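Local coordinates for protein putative aspartyl-tRNA synthetase (Leishmania major, PDB 6OD8) that probably attaches L-aspartate to its cognate tRNA(Asp) at the expense of ATP, as a class II aminoacyl-tRNA synthetase, at residues I370-E380 with T385-M395. Sequence-based numbering, arbitrary orientation.
Sequences IKELGVGVISE and TDKFQARVHNM. With EDO (1,2-ethanediol), chain E; EDO (1,2-ethanediol), chain H.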
loop_
_atom_site.group_PDB
_atom_site.type_symbol
_atom_site.label_atom_id
_atom_site.label_comp_id
_atom_site.label_asym_id
_atom_site.label_seq_id
_atom_site.Cartn_x
_atom_site.Cartn_y
_atom_site.Cartn_z
ATOM N N ILE A 370 -34.273 6.475 12.810
ATOM C CA ILE A 370 -34.531 7.289 11.631
ATOM C C ILE A 370 -35.989 7.725 11.604
ATOM O O ILE A 370 -36.295 8.913 11.436
ATOM C CB ILE A 370 -34.125 6.512 10.366
ATOM C CG1 ILE A 370 -32.593 6.538 10.223
ATOM C CG2 ILE A 370 -34.846 7.047 9.125
ATOM C CD1 ILE A 370 -32.046 5.630 9.141
ATOM N N LYS A 371 -36.908 6.777 11.832
ATOM C CA LYS A 371 -38.329 7.104 11.824
ATOM C C LYS A 371 -38.698 7.987 13.018
ATOM O O LYS A 371 -39.399 8.988 12.859
ATOM C CB LYS A 371 -39.157 5.814 11.807
ATOM N N GLU A 372 -38.214 7.632 14.217
ATOM C CA GLU A 372 -38.546 8.370 15.437
ATOM C C GLU A 372 -38.183 9.847 15.339
ATOM O O GLU A 372 -38.924 10.709 15.833
ATOM C CB GLU A 372 -37.829 7.753 16.642
ATOM C CG GLU A 372 -38.303 6.373 17.053
ATOM C CD GLU A 372 -37.329 5.688 18.007
ATOM O OE1 GLU A 372 -36.439 6.376 18.552
ATOM O OE2 GLU A 372 -37.454 4.459 18.207
ATOM N N LEU A 373 -37.023 10.167 14.759
ATOM C CA LEU A 373 -36.594 11.554 14.680
ATOM C C LEU A 373 -36.926 12.202 13.349
ATOM O O LEU A 373 -36.662 13.393 13.183
ATOM C CB LEU A 373 -35.085 11.677 14.935
ATOM C CG LEU A 373 -34.582 11.172 16.286
ATOM C CD1 LEU A 373 -33.059 11.244 16.300
ATOM C CD2 LEU A 373 -35.164 11.983 17.413
ATOM N N GLY A 374 -37.497 11.465 12.402
ATOM C CA GLY A 374 -37.747 12.069 11.101
ATOM C C GLY A 374 -36.482 12.455 10.363
ATOM O O GLY A 374 -36.444 13.504 9.711
ATOM N N VAL A 375 -35.435 11.628 10.459
ATOM C CA VAL A 375 -34.235 11.804 9.649
ATOM C C VAL A 375 -34.590 11.591 8.183
ATOM O O VAL A 375 -35.349 10.673 7.838
ATOM C CB VAL A 375 -33.151 10.818 10.124
ATOM C CG1 VAL A 375 -31.961 10.769 9.178
ATOM C CG2 VAL A 375 -32.695 11.183 11.539
ATOM N N GLY A 376 -34.058 12.443 7.311
ATOM C CA GLY A 376 -34.338 12.307 5.893
ATOM C C GLY A 376 -33.581 11.140 5.283
ATOM O O GLY A 376 -32.636 10.627 5.859
ATOM N N VAL A 377 -34.037 10.687 4.116
ATOM C CA VAL A 377 -33.396 9.596 3.377
ATOM C C VAL A 377 -33.239 10.048 1.930
ATOM O O VAL A 377 -34.224 10.108 1.189
ATOM C CB VAL A 377 -34.187 8.283 3.447
ATOM C CG1 VAL A 377 -33.394 7.158 2.778
ATOM C CG2 VAL A 377 -34.552 7.922 4.889
ATOM N N ILE A 378 -31.996 10.326 1.522
ATOM C CA ILE A 378 -31.740 10.982 0.236
ATOM C C ILE A 378 -32.206 10.113 -0.928
ATOM O O ILE A 378 -32.888 10.588 -1.846
ATOM C CB ILE A 378 -30.246 11.335 0.116
ATOM C CG1 ILE A 378 -29.876 12.337 1.211
ATOM C CG2 ILE A 378 -29.912 11.835 -1.299
ATOM C CD1 ILE A 378 -28.411 12.553 1.434
ATOM N N SER A 379 -31.862 8.826 -0.906
ATOM C CA SER A 379 -32.158 7.962 -2.044
ATOM C C SER A 379 -33.640 7.655 -2.185
ATOM O O SER A 379 -34.048 7.117 -3.222
ATOM C CB SER A 379 -31.363 6.656 -1.925
ATOM O OG SER A 379 -31.818 5.890 -0.821
ATOM N N GLU A 380 -34.457 7.987 -1.185
ATOM C CA GLU A 380 -35.891 7.770 -1.262
ATOM C C GLU A 380 -36.681 9.068 -1.318
ATOM O O GLU A 380 -37.908 9.031 -1.271
ATOM C CB GLU A 380 -36.358 6.925 -0.080
ATOM C CG GLU A 380 -35.690 5.569 -0.010
ATOM C CD GLU A 380 -36.092 4.821 1.231
ATOM O OE1 GLU A 380 -36.948 5.344 1.966
ATOM O OE2 GLU A 380 -35.556 3.722 1.477
ATOM N N THR A 385 -37.830 15.905 8.792
ATOM C CA THR A 385 -38.509 16.764 9.746
ATOM C C THR A 385 -37.749 16.867 11.059
ATOM O O THR A 385 -38.179 17.608 11.940
ATOM C CB THR A 385 -39.942 16.268 10.021
ATOM O OG1 THR A 385 -39.906 14.995 10.679
ATOM C CG2 THR A 385 -40.724 16.150 8.721
ATOM N N ASP A 386 -36.657 16.115 11.211
ATOM C CA ASP A 386 -35.749 16.267 12.341
ATOM C C ASP A 386 -35.422 17.736 12.583
ATOM O O ASP A 386 -35.127 18.479 11.642
ATOM C CB ASP A 386 -34.481 15.467 12.043
ATOM C CG ASP A 386 -33.347 15.705 13.035
ATOM O OD1 ASP A 386 -33.574 16.069 14.197
ATOM O OD2 ASP A 386 -32.188 15.506 12.630
ATOM N N LYS A 387 -35.483 18.151 13.853
ATOM C CA LYS A 387 -35.189 19.543 14.187
ATOM C C LYS A 387 -33.803 19.958 13.705
ATOM O O LYS A 387 -33.600 21.116 13.335
ATOM C CB LYS A 387 -35.313 19.774 15.696
ATOM N N PHE A 388 -32.838 19.037 13.683
ATOM C CA PHE A 388 -31.515 19.361 13.169
ATOM C C PHE A 388 -31.321 18.894 11.731
ATOM O O PHE A 388 -30.205 18.961 11.214
ATOM C CB PHE A 388 -30.449 18.802 14.116
ATOM C CG PHE A 388 -30.582 19.355 15.515
ATOM C CD1 PHE A 388 -30.150 20.640 15.801
ATOM C CD2 PHE A 388 -31.201 18.621 16.515
ATOM C CE1 PHE A 388 -30.303 21.181 17.080
ATOM C CE2 PHE A 388 -31.358 19.150 17.789
ATOM C CZ PHE A 388 -30.910 20.433 18.074
ATOM N N GLN A 389 -32.393 18.473 11.063
ATOM C CA GLN A 389 -32.395 18.275 9.609
ATOM C C GLN A 389 -31.352 17.257 9.179
ATOM O O GLN A 389 -30.709 17.402 8.140
ATOM C CB GLN A 389 -32.200 19.597 8.872
ATOM C CG GLN A 389 -33.422 20.502 8.999
ATOM C CD GLN A 389 -34.601 19.988 8.183
ATOM O OE1 GLN A 389 -34.611 20.107 6.960
ATOM N NE2 GLN A 389 -35.589 19.392 8.854
ATOM N N ALA A 390 -31.195 16.221 9.986
ATOM C CA ALA A 390 -30.260 15.167 9.646
ATOM C C ALA A 390 -30.824 14.273 8.545
ATOM O O ALA A 390 -32.039 14.141 8.356
ATOM C CB ALA A 390 -29.920 14.344 10.884
ATOM N N ARG A 391 -29.903 13.616 7.836
ATOM C CA ARG A 391 -30.228 12.788 6.689
ATOM C C ARG A 391 -29.301 11.586 6.676
ATOM O O ARG A 391 -28.159 11.664 7.137
ATOM C CB ARG A 391 -30.029 13.528 5.358
ATOM C CG ARG A 391 -31.083 14.538 5.016
ATOM C CD ARG A 391 -30.716 15.211 3.695
ATOM N NE ARG A 391 -31.810 16.047 3.193
ATOM C CZ ARG A 391 -31.991 17.318 3.530
ATOM N NH1 ARG A 391 -31.150 17.906 4.380
ATOM N NH2 ARG A 391 -33.024 17.997 3.025
ATOM N N VAL A 392 -29.787 10.486 6.117
ATOM C CA VAL A 392 -28.890 9.420 5.679
ATOM C C VAL A 392 -29.053 9.295 4.173
ATOM O O VAL A 392 -30.096 9.654 3.622
ATOM C CB VAL A 392 -29.175 8.074 6.389
ATOM C CG1 VAL A 392 -29.090 8.242 7.902
ATOM C CG2 VAL A 392 -30.514 7.511 5.970
ATOM N N HIS A 393 -28.000 8.836 3.494
ATOM C CA HIS A 393 -28.149 8.601 2.063
ATOM C C HIS A 393 -29.196 7.517 1.791
ATOM O O HIS A 393 -30.060 7.685 0.920
ATOM C CB HIS A 393 -26.812 8.235 1.415
ATOM C CG HIS A 393 -26.925 8.035 -0.069
ATOM N ND1 HIS A 393 -27.044 6.788 -0.643
ATOM C CD2 HIS A 393 -27.053 8.927 -1.080
ATOM C CE1 HIS A 393 -27.183 6.919 -1.951
ATOM N NE2 HIS A 393 -27.198 8.208 -2.241
ATOM N N ASN A 394 -29.147 6.404 2.530
ATOM C CA ASN A 394 -29.950 5.239 2.153
ATOM C C ASN A 394 -30.211 4.358 3.367
ATOM O O ASN A 394 -29.533 4.458 4.392
ATOM C CB ASN A 394 -29.277 4.412 1.032
ATOM C CG ASN A 394 -27.976 3.746 1.475
ATOM O OD1 ASN A 394 -27.982 2.760 2.226
ATOM N ND2 ASN A 394 -26.857 4.260 0.982
ATOM N N MET A 395 -31.207 3.479 3.233
ATOM C CA MET A 395 -31.614 2.662 4.370
ATOM C C MET A 395 -30.726 1.442 4.583
ATOM O O MET A 395 -30.952 0.695 5.542
ATOM C CB MET A 395 -33.069 2.233 4.213
ATOM C CG MET A 395 -34.068 3.383 4.362
ATOM S SD MET A 395 -33.904 4.216 5.956
ATOM C CE MET A 395 -34.186 2.853 7.090
HETATM C C1 EDO E . -26.567 17.587 5.340
HETATM O O1 EDO E . -26.066 16.629 4.406
HETATM C C2 EDO E . -27.545 16.911 6.301
HETATM O O2 EDO E . -28.876 16.940 5.775
HETATM C C1 EDO H . -23.466 5.510 1.881
HETATM O O1 EDO H . -23.851 4.177 1.506
HETATM C C2 EDO H . -23.663 6.491 0.734
HETATM O O2 EDO H . -23.241 5.888 -0.495
HETATM O O HOH W 1 -32.700 3.447 0.818
#
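With chi1 at -70° and both following torsions bent the same way, M395 folds back until SD faces the end of I370, whose CD1 lies 3.9 Å from that sulfur. The I370 chain, extended beyond CG1, reaches V392 tip to tip as well, and V377 crosses M395 at about a right angle through CG2. V375, just before strand 376-377, adds its CG1, which packs 3.6 Å from R391 CA and touches V392 CG1.

Beneath these side chains runs a short parallel ladder. G376 N donates to A390 O at 2.8 Å and G376 O accepts from V392 N, so G376 bonds to both neighbours of R391 opposite it, as in any parallel pair; I378 N donates to V392 O. Strand 376-377 is one of the two edge strands, within this chain, of the largely antiparallel sheet of the class II synthetase catalytic domain, 391-392 lying between it and 400-403. The helix before it ends in a Schellman motif at G374, whose carbonyl O accepts from both T385 N and D386 N, the latter from well above the carbonyl plane. D386 forms an Asx turn with F388 N, takes A390 N on OD2, and is held by R440 and Y441 of helix 427-441.

At the far end S379 N meets H393 O at 2.8 Å, and S379 CB sits over one face of the imidazole, offset toward the rim. N394 ND2 donates to H393 ND1 almost in the ring plane, helping to set the ring's rotation, while N394 OD1 accepts from S397 N. A water links S379 OG, E380 OE2 and M395 N.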